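Local coordinates for flavin-containing monooxygenase (Allium sativum, PDB 6WPU), which probably oxygenates the sulfur of S-allyl-L-cysteine in garlic, using a bound FAD cofactor as other flavin-containing monooxygenases do, at residues Glu240-Arg246 against Asn261-Met267; Phe188-Pro192 against Ile290-Thr294; Leu349-Trp353 against Trp404-Cys409. All coordinates share one frame; numbering follows the deposited sequence. Where two conformers were deposited one is given.

Contact 1: residues Glu240-Arg246 against Asn261-Met267; sequences EVHIANR and NMWLHSM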
loop_
_atom_site.group_PDB
_atom_site.type_symbol
_atom_site.label_atom_id
_atom_site.label_comp_id
_atom_site.label_asym_id
_atom_site.label_seq_id
_atom_site.Cartn_x
_atom_site.Cartn_y
_atom_site.Cartn_z
ATOM N N GLU A 240 -10.094 11.516 -25.589
ATOM C CA GLU A 240 -10.656 12.216 -24.436
ATOM C C GLU A 240 -10.516 11.371 -23.179
ATOM O O GLU A 240 -10.710 10.151 -23.217
ATOM C CB GLU A 240 -12.130 12.547 -24.630
ATOM C CG GLU A 240 -12.397 13.600 -25.685
ATOM C CD GLU A 240 -13.881 13.829 -25.882
ATOM O OE1 GLU A 240 -14.279 14.235 -26.998
ATOM O OE2 GLU A 240 -14.650 13.586 -24.918
ATOM N N VAL A 241 -10.192 12.026 -22.067
ATOM C CA VAL A 241 -10.166 11.396 -20.749
ATOM C C VAL A 241 -11.156 12.139 -19.860
ATOM O O VAL A 241 -11.124 13.371 -19.782
ATOM C CB VAL A 241 -8.750 11.399 -20.143
ATOM C CG1 VAL A 241 -8.731 10.658 -18.802
ATOM C CG2 VAL A 241 -7.757 10.762 -21.121
ATOM N N HIS A 242 -12.054 11.394 -19.220
ATOM C CA HIS A 242 -13.051 11.951 -18.315
ATOM C C HIS A 242 -12.881 11.282 -16.957
ATOM O O HIS A 242 -12.964 10.051 -16.858
ATOM C CB HIS A 242 -14.464 11.725 -18.855
ATOM C CG HIS A 242 -14.741 12.435 -20.145
ATOM N ND1 HIS A 242 -15.367 13.659 -20.198
ATOM C CD2 HIS A 242 -14.476 12.091 -21.430
ATOM C CE1 HIS A 242 -15.482 14.039 -21.460
ATOM N NE2 HIS A 242 -14.938 13.108 -22.225
ATOM N N ILE A 243 -12.616 12.078 -15.921
ATOM C CA ILE A 243 -12.482 11.564 -14.560
ATOM C C ILE A 243 -13.823 11.716 -13.862
ATOM O O ILE A 243 -14.410 12.804 -13.863
ATOM C CB ILE A 243 -11.373 12.292 -13.782
ATOM C CG1 ILE A 243 -10.086 12.358 -14.604
ATOM C CG2 ILE A 243 -11.104 11.586 -12.459
ATOM C CD1 ILE A 243 -8.926 13.022 -13.876
ATOM N N ALA A 244 -14.324 10.621 -13.289
ATOM C CA ALA A 244 -15.503 10.653 -12.425
ATOM C C ALA A 244 -14.977 10.609 -11.002
ATOM O O ALA A 244 -14.557 9.555 -10.529
ATOM C CB ALA A 244 -16.441 9.485 -12.702
ATOM N N ASN A 245 -14.982 11.755 -10.321
ATOM C CA ASN A 245 -14.319 11.913 -9.024
ATOM C C ASN A 245 -15.405 12.325 -8.041
ATOM O O ASN A 245 -15.808 13.494 -7.998
ATOM C CB ASN A 245 -13.184 12.941 -9.107
ATOM C CG ASN A 245 -12.564 13.273 -7.745
ATOM O OD1 ASN A 245 -13.043 12.848 -6.697
ATOM N ND2 ASN A 245 -11.493 14.052 -7.768
ATOM N N ARG A 246 -15.869 11.367 -7.242
ATOM C CA ARG A 246 -17.060 11.615 -6.442
ATOM C C ARG A 246 -16.819 12.578 -5.289
ATOM O O ARG A 246 -17.784 12.954 -4.622
ATOM C CB ARG A 246 -17.634 10.302 -5.911
ATOM C CG ARG A 246 -16.804 9.627 -4.864
ATOM C CD ARG A 246 -17.676 8.647 -4.114
ATOM N NE ARG A 246 -16.898 7.673 -3.360
ATOM C CZ ARG A 246 -17.408 6.547 -2.874
ATOM N NH1 ARG A 246 -16.640 5.699 -2.194
ATOM N NH2 ARG A 246 -18.692 6.269 -3.079
ATOM N N ASN A 261 -7.564 17.749 -23.500
ATOM C CA ASN A 261 -8.360 16.556 -23.773
ATOM C C ASN A 261 -8.716 15.789 -22.495
ATOM O O ASN A 261 -8.952 14.574 -22.545
ATOM C CB ASN A 261 -7.619 15.636 -24.748
ATOM C CG ASN A 261 -6.386 14.994 -24.110
ATOM O OD1 ASN A 261 -5.748 15.589 -23.234
ATOM N ND2 ASN A 261 -6.052 13.768 -24.546
ATOM N N MET A 262 -8.761 16.466 -21.345
ATOM C CA MET A 262 -9.089 15.829 -20.072
ATOM C C MET A 262 -10.126 16.665 -19.341
ATOM O O MET A 262 -9.956 17.881 -19.196
ATOM C CB MET A 262 -7.854 15.645 -19.185
ATOM C CG MET A 262 -8.154 14.937 -17.856
ATOM S SD MET A 262 -6.680 14.534 -16.865
ATOM C CE MET A 262 -5.433 14.576 -18.129
ATOM N N TRP A 263 -11.202 16.018 -18.894
ATOM C CA TRP A 263 -12.269 16.704 -18.179
ATOM C C TRP A 263 -12.543 16.014 -16.850
ATOM O O TRP A 263 -12.400 14.791 -16.726
ATOM C CB TRP A 263 -13.548 16.756 -19.001
ATOM C CG TRP A 263 -13.443 17.690 -20.174
ATOM C CD1 TRP A 263 -13.832 19.010 -20.223
ATOM C CD2 TRP A 263 -12.905 17.382 -21.465
ATOM N NE1 TRP A 263 -13.564 19.529 -21.465
ATOM C CE2 TRP A 263 -12.998 18.555 -22.246
ATOM C CE3 TRP A 263 -12.352 16.231 -22.034
ATOM C CZ2 TRP A 263 -12.562 18.606 -23.569
ATOM C CZ3 TRP A 263 -11.918 16.282 -23.349
ATOM C CH2 TRP A 263 -12.029 17.463 -24.104
ATOM N N LEU A 264 -12.957 16.816 -15.869
ATOM C CA LEU A 264 -13.281 16.363 -14.522
ATOM C C LEU A 264 -14.789 16.391 -14.314
ATOM O O LEU A 264 -15.450 17.384 -14.634
ATOM C CB LEU A 264 -12.596 17.241 -13.474
ATOM C CG LEU A 264 -11.088 17.386 -13.647
ATOM C CD1 LEU A 264 -10.596 18.655 -12.983
ATOM C CD2 LEU A 264 -10.416 16.199 -13.051
ATOM N N HIS A 265 -15.325 15.305 -13.773
ATOM C CA HIS A 265 -16.736 15.199 -13.447
ATOM C C HIS A 265 -16.877 14.679 -12.024
ATOM O O HIS A 265 -15.914 14.229 -11.395
ATOM C CB HIS A 265 -17.471 14.264 -14.407
ATOM C CG HIS A 265 -17.277 14.610 -15.848
ATOM N ND1 HIS A 265 -18.012 15.588 -16.482
ATOM C CD2 HIS A 265 -16.429 14.109 -16.778
ATOM C CE1 HIS A 265 -17.624 15.677 -17.742
ATOM N NE2 HIS A 265 -16.664 14.792 -17.946
ATOM N N SER A 266 -18.110 14.717 -11.540
ATOM C CA SER A 266 -18.385 14.228 -10.204
ATOM C C SER A 266 -18.643 12.727 -10.208
ATOM O O SER A 266 -17.992 11.976 -9.473
ATOM C CB SER A 266 -19.571 14.989 -9.612
ATOM O OG SER A 266 -19.629 14.776 -8.216
ATOM N N MET A 267 -19.570 12.262 -11.033
ATOM C CA MET A 267 -19.932 10.854 -10.978
ATOM C C MET A 267 -20.696 10.473 -12.232
ATOM O O MET A 267 -21.330 11.317 -12.875
ATOM C CB MET A 267 -20.790 10.543 -9.752
ATOM C CG MET A 267 -22.102 11.308 -9.757
ATOM S SD MET A 267 -23.078 11.093 -8.256
ATOM C CE MET A 267 -23.716 9.435 -8.482
#

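Contact 2: residues Phe188-Pro192 against Ile290-Thr294; sequences FAEIP and IMHCT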
loop_
_atom_site.group_PDB
_atom_site.type_symbol
_atom_site.label_atom_id
_atom_site.label_comp_id
_atom_site.label_asym_id
_atom_site.label_seq_id
_atom_site.Cartn_x
_atom_site.Cartn_y
_atom_site.Cartn_z
ATOM N N PHE A 188 -14.237 -2.239 -6.404
ATOM C CA PHE A 188 -14.851 -1.704 -7.616
ATOM C C PHE A 188 -15.878 -0.630 -7.314
ATOM O O PHE A 188 -16.400 -0.530 -6.205
ATOM C CB PHE A 188 -15.523 -2.815 -8.410
ATOM C CG PHE A 188 -14.577 -3.863 -8.839
ATOM C CD1 PHE A 188 -13.852 -3.708 -10.009
ATOM C CD2 PHE A 188 -14.365 -4.983 -8.052
ATOM C CE1 PHE A 188 -12.956 -4.668 -10.394
ATOM C CE2 PHE A 188 -13.470 -5.947 -8.437
ATOM C CZ PHE A 188 -12.761 -5.786 -9.605
ATOM N N ALA A 189 -16.174 0.165 -8.336
ATOM C CA ALA A 189 -17.243 1.143 -8.269
ATOM C C ALA A 189 -18.563 0.485 -8.661
ATOM O O ALA A 189 -18.588 -0.528 -9.364
ATOM C CB ALA A 189 -16.944 2.322 -9.195
ATOM N N GLU A 190 -19.663 1.048 -8.171
ATOM C CA GLU A 190 -21.001 0.630 -8.565
ATOM C C GLU A 190 -21.481 1.612 -9.622
ATOM O O GLU A 190 -21.744 2.775 -9.312
ATOM C CB GLU A 190 -21.945 0.601 -7.368
ATOM C CG GLU A 190 -21.786 -0.640 -6.514
ATOM C CD GLU A 190 -22.273 -1.893 -7.224
ATOM O OE1 GLU A 190 -23.423 -1.878 -7.724
ATOM O OE2 GLU A 190 -21.505 -2.883 -7.290
ATOM N N ILE A 191 -21.579 1.153 -10.862
ATOM C CA ILE A 191 -21.889 2.007 -12.006
ATOM C C ILE A 191 -23.324 1.730 -12.441
ATOM O O ILE A 191 -23.631 0.604 -12.861
ATOM C CB ILE A 191 -20.917 1.777 -13.174
ATOM C CG1 ILE A 191 -19.465 1.788 -12.702
ATOM C CG2 ILE A 191 -21.118 2.847 -14.239
ATOM C CD1 ILE A 191 -18.484 1.191 -13.743
ATOM N N PRO A 192 -24.215 2.719 -12.388
ATOM C CA PRO A 192 -25.592 2.513 -12.865
ATOM C C PRO A 192 -25.628 2.138 -14.342
ATOM O O PRO A 192 -24.979 2.769 -15.176
ATOM C CB PRO A 192 -26.262 3.873 -12.621
ATOM C CG PRO A 192 -25.365 4.597 -11.667
ATOM C CD PRO A 192 -23.980 4.091 -11.913
ATOM N N ILE A 290 -14.002 2.072 -19.721
ATOM C CA ILE A 290 -14.216 2.528 -18.350
ATOM C C ILE A 290 -13.194 1.823 -17.476
ATOM O O ILE A 290 -13.119 0.589 -17.475
ATOM C CB ILE A 290 -15.639 2.239 -17.854
ATOM C CG1 ILE A 290 -16.672 3.005 -18.688
ATOM C CG2 ILE A 290 -15.757 2.607 -16.383
ATOM C CD1 ILE A 290 -18.089 2.665 -18.341
ATOM N N MET A 291 -12.398 2.596 -16.742
ATOM C CA MET A 291 -11.388 2.038 -15.847
ATOM C C MET A 291 -11.771 2.370 -14.407
ATOM O O MET A 291 -11.979 3.542 -14.076
ATOM C CB MET A 291 -9.995 2.580 -16.173
ATOM C CG MET A 291 -8.913 2.051 -15.197
ATOM S SD MET A 291 -7.280 2.806 -15.400
ATOM C CE MET A 291 -7.045 2.757 -17.184
ATOM N N HIS A 292 -11.891 1.344 -13.562
ATOM C CA HIS A 292 -12.087 1.566 -12.124
ATOM C C HIS A 292 -10.732 1.838 -11.481
ATOM O O HIS A 292 -9.877 0.949 -11.439
ATOM C CB HIS A 292 -12.724 0.359 -11.436
ATOM C CG HIS A 292 -14.016 -0.101 -12.032
ATOM N ND1 HIS A 292 -15.169 -0.225 -11.288
ATOM C CD2 HIS A 292 -14.329 -0.507 -13.287
ATOM C CE1 HIS A 292 -16.143 -0.666 -12.066
ATOM N NE2 HIS A 292 -15.660 -0.848 -13.283
ATOM N N CYS A 293 -10.512 3.060 -11.003
ATOM C CA CYS A 293 -9.348 3.333 -10.147
ATOM C C CYS A 293 -9.816 3.472 -8.701
ATOM O O CYS A 293 -9.599 4.470 -8.029
ATOM C CB CYS A 293 -8.591 4.578 -10.626
ATOM S SG CYS A 293 -6.826 4.705 -10.049
ATOM N N THR A 294 -10.494 2.423 -8.242
ATOM C CA THR A 294 -11.221 2.425 -6.983
ATOM C C THR A 294 -10.494 1.668 -5.871
ATOM O O THR A 294 -11.088 1.416 -4.821
ATOM C CB THR A 294 -12.609 1.829 -7.216
ATOM O OG1 THR A 294 -12.493 0.750 -8.159
ATOM C CG2 THR A 294 -13.560 2.886 -7.798
#

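Contact 3: residues Leu349-Trp353 against Trp404-Cys409; sequences LQSKW and WLANEC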
loop_
_atom_site.group_PDB
_atom_site.type_symbol
_atom_site.label_atom_id
_atom_site.label_comp_id
_atom_site.label_asym_id
_atom_site.label_seq_id
_atom_site.Cartn_x
_atom_site.Cartn_y
_atom_site.Cartn_z
ATOM N N LEU A 349 8.725 1.087 12.106
ATOM C CA LEU A 349 8.409 1.271 13.515
ATOM C C LEU A 349 7.463 0.186 14.018
ATOM O O LEU A 349 7.596 -0.277 15.157
ATOM C CB LEU A 349 7.830 2.659 13.734
ATOM C CG LEU A 349 8.848 3.777 13.539
ATOM C CD1 LEU A 349 8.137 5.133 13.440
ATOM C CD2 LEU A 349 9.884 3.779 14.683
ATOM N N GLN A 350 6.521 -0.251 13.179
ATOM C CA GLN A 350 5.668 -1.370 13.561
ATOM C C GLN A 350 6.491 -2.614 13.864
ATOM O O GLN A 350 6.242 -3.313 14.850
ATOM C CB GLN A 350 4.664 -1.681 12.459
ATOM C CG GLN A 350 3.535 -0.692 12.332
ATOM C CD GLN A 350 2.518 -1.158 11.318
ATOM O OE1 GLN A 350 2.878 -1.768 10.313
ATOM N NE2 GLN A 350 1.241 -0.888 11.578
ATOM N N SER A 351 7.452 -2.928 13.008
ATOM C CA SER A 351 8.162 -4.179 13.197
ATOM C C SER A 351 9.193 -4.045 14.310
ATOM O O SER A 351 9.497 -5.026 14.990
ATOM C CB SER A 351 8.795 -4.619 11.877
ATOM O OG SER A 351 9.643 -3.609 11.368
ATOM N N LYS A 352 9.692 -2.826 14.532
ATOM C CA LYS A 352 10.520 -2.554 15.699
ATOM C C LYS A 352 9.735 -2.808 16.984
ATOM O O LYS A 352 10.255 -3.391 17.942
ATOM C CB LYS A 352 11.026 -1.108 15.634
ATOM C CG LYS A 352 12.273 -0.805 16.445
ATOM C CD LYS A 352 12.671 0.671 16.296
ATOM C CE LYS A 352 13.154 1.006 14.882
ATOM N NZ LYS A 352 14.503 0.410 14.599
ATOM N N TRP A 353 8.469 -2.400 17.004
ATOM C CA TRP A 353 7.601 -2.651 18.147
ATOM C C TRP A 353 7.344 -4.144 18.322
ATOM O O TRP A 353 7.472 -4.685 19.434
ATOM C CB TRP A 353 6.290 -1.895 17.944
ATOM C CG TRP A 353 5.312 -1.972 19.065
ATOM C CD1 TRP A 353 5.578 -1.872 20.409
ATOM C CD2 TRP A 353 3.899 -2.152 18.946
ATOM N NE1 TRP A 353 4.413 -1.990 21.131
ATOM C CE2 TRP A 353 3.365 -2.153 20.255
ATOM C CE3 TRP A 353 3.028 -2.319 17.858
ATOM C CZ2 TRP A 353 2.000 -2.307 20.507
ATOM C CZ3 TRP A 353 1.674 -2.467 18.109
ATOM C CH2 TRP A 353 1.173 -2.457 19.427
ATOM N N TRP A 404 3.870 7.245 18.560
ATOM C CA TRP A 404 3.448 6.319 19.607
ATOM C C TRP A 404 4.256 5.023 19.543
ATOM O O TRP A 404 4.714 4.511 20.572
ATOM C CB TRP A 404 1.950 6.024 19.498
ATOM C CG TRP A 404 1.458 5.175 20.634
ATOM C CD1 TRP A 404 0.974 5.611 21.828
ATOM C CD2 TRP A 404 1.444 3.739 20.695
ATOM N NE1 TRP A 404 0.650 4.541 22.631
ATOM C CE2 TRP A 404 0.929 3.381 21.960
ATOM C CE3 TRP A 404 1.813 2.726 19.805
ATOM C CZ2 TRP A 404 0.768 2.058 22.356
ATOM C CZ3 TRP A 404 1.655 1.401 20.198
ATOM C CH2 TRP A 404 1.130 1.082 21.464
ATOM N N LEU A 405 4.453 4.491 18.340
ATOM C CA LEU A 405 5.282 3.305 18.192
ATOM C C LEU A 405 6.717 3.592 18.616
ATOM O O LEU A 405 7.328 2.806 19.349
ATOM C CB LEU A 405 5.228 2.806 16.746
ATOM C CG LEU A 405 3.911 2.196 16.253
ATOM C CD1 LEU A 405 3.928 1.997 14.738
ATOM C CD2 LEU A 405 3.645 0.895 16.954
ATOM N N ALA A 406 7.271 4.728 18.177
ATOM C CA ALA A 406 8.639 5.078 18.558
ATOM C C ALA A 406 8.786 5.175 20.073
ATOM O O ALA A 406 9.781 4.706 20.647
ATOM C CB ALA A 406 9.052 6.393 17.896
ATOM N N ASN A 407 7.803 5.772 20.744
ATOM C CA ASN A 407 7.895 5.866 22.193
ATOM C C ASN A 407 7.781 4.500 22.855
ATOM O O ASN A 407 8.411 4.260 23.890
ATOM C CB ASN A 407 6.832 6.815 22.731
ATOM C CG ASN A 407 7.051 7.137 24.195
ATOM O OD1 ASN A 407 7.864 7.996 24.536
ATOM N ND2 ASN A 407 6.347 6.430 25.071
ATOM N N GLU A 408 7.007 3.582 22.275
ATOM C CA GLU A 408 6.953 2.235 22.835
ATOM C C GLU A 408 8.312 1.554 22.755
ATOM O O GLU A 408 8.729 0.874 23.697
ATOM C CB GLU A 408 5.890 1.409 22.111
ATOM C CG GLU A 408 4.480 1.803 22.485
ATOM C CD GLU A 408 4.248 1.676 23.987
ATOM O OE1 GLU A 408 4.262 0.536 24.505
ATOM O OE2 GLU A 408 4.075 2.719 24.646
ATOM N N CYS A 409 9.027 1.748 21.649
ATOM C CA CYS A 409 10.308 1.097 21.395
ATOM C C CYS A 409 11.494 1.821 21.990
ATOM O O CYS A 409 12.601 1.278 21.953
ATOM C CB CYS A 409 10.573 1.003 19.894
ATOM S SG CYS A 409 9.387 0.104 19.049
HETATM O O HOH W 1 3.417 -1.854 23.968
#

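Contact 1: residues Glu240-Arg246 against Asn261-Met267
The imidazole of H242 has the CE3 corner of W263 over one face, 3.9 Å from CE1 of H242, and the ring of H265 at its rim. H242 and W263 both carry CG anti to the carbonyl carbon (chi1 -64° in H242), which sets the rings side by side, planes 18° apart but barely overlapping. CG of E240 lies 3.6 Å from CZ3 of W263. H265 meets H242 rim to rim: ND1 of H242 and NE2 of H265 are joined by a hydrogen bond of 2.8 Å, whose donor could be either ring. At its other nitrogen H242 gives NE2-H to OE2 of E240, 2.8 Å away and 6° out of the ring plane, on the oxygen's anti lone pair. With partners at both nitrogens H242 is fixed in its rotation; D281, bound to ND1 of H265, lengthens the polar chain, and F279 stacks on H265. Strands 240-244 and 262-265 pair as parallel neighbours in the mixed sheet, V241 bridging to M262 and I243 to L264. The backbone ladder begins with V241 N to N261 O and ends at N245 N to H265 O, 2.9 Å, with the donor above the carbonyl plane. On the sheet face opposite the rings, the apolar V241, I243 and M262 pack on helix 225-234 at S231; CD1 of I243 also touches CD2 of L264 at 3.6 Å and SD of M262 at 4.0 Å.

Contact 2: residues Phe188-Pro192 against Ile290-Thr294
One hydrogen bond carries the polar part of this contact: the backbone N of A189 donates to ND1 of H292 over 3.1 Å, only 2° out of the imidazole plane. Because ND1 accepts here, the proton of the ring probably sits on NE2, which is hydrogen-bonded to Q201. Histidine suits the place, since its two nitrogens can serve a loop amide and a neighbouring strand together.

The aromatic part is a T-shaped pair. F188 turns the CD1 edge of its ring to one face of H292, with CD1 3.9 Å from ND1 of H292 and the planes 81° apart; H203 meets the phenyl ring edge-to-face as well. With CG of H292 anti to its carbonyl carbon (chi1 -55°), the imidazole stands out from strand 289-292 toward the loop. That strand is parallel to its neighbours 200-203 and 217-221 in the mixed sheet, and residues 188-192, in the loop between strands 185-186 and 200-203, pass over it. Replacing H292 by an alanine is likely to leave the amide of A189 and the side chain of Q201 without their mate and the edge of F188 without a face to meet.

Apolar contacts fill in around the ring. The I191 and H292 side chains point at one another, CD1 of I191 lying obliquely to the ring, 3.4 Å from CE1 of H292; the same CD1 reaches CG2 of I290 at 4.1 Å. The small A189 lets the chain lie close, its CB 3.7 Å from CG2 of T294, while OG1 of T294 is hydrogen-bonded to the carbonyl of R187.

Contact 3: residues Leu349-Trp353 against Trp404-Cys409
W353 spreads its indole over helix 398-409, with L405 and W404 meeting the same face: CD2 of L405 lies 3.4 Å from CE3 of W353, and CH2 of W404 lies 3.6 Å from CZ2 of W353. W404 comes edge-on, its plane at 83° to that of W353, in a T-shaped (edge-to-face) stack. CG of W353 is anti to the backbone N (chi1 -176°), which carries the ring across to the neighbouring helix. There it acts as a knob in a hole made by W404, L405, E408 and C409, a knob-into-hole contact of helix 343-358 with helix 398-409, whose short segments run at 31° with their axes 9.0 Å apart. At the indole rim, NE1 of W353 donates to a water 3.0 Å away, which in turn donates to OE1 of E408 at 2.6 Å, so the one polar atom of the ring has a partner and a link to E408. CB and CG of E408 pack beside the pyrrole part of W353. The small side chain of C409 fits where the helices come close, SG standing 3.4 Å from the backbone N of W353. One turn earlier, L349 and L405 meet CB to CB at 4.0 Å, while CD1 of L405 rests on CG of Q350, whose amide is bound by G336 and Y401. K352 passes C409 with its aliphatic part and ends in a salt bridge with E40.

Overall arrangement
Contacts 1 and 2 belong to the same mixed sheet, their centres 13 Å apart, yet they use it differently. Contact 1 pairs two of its strands through a backbone ladder, with a polar imidazole chain on one face, whereas contact 2 fastens a loop across a strand by one hydrogen bond to a histidine and an edge-to-face ring pair. Both are only partly buried. Contact 3 is the buried one, about 41 Å from contact 1 and 37 Å from contact 2 between centres; it packs helices largely through apolar and aromatic side chains. It lies closer to FAD than contact 2 does: the side chain of Q350 is about 8 Å from FAD, that of T294 about 13 Å.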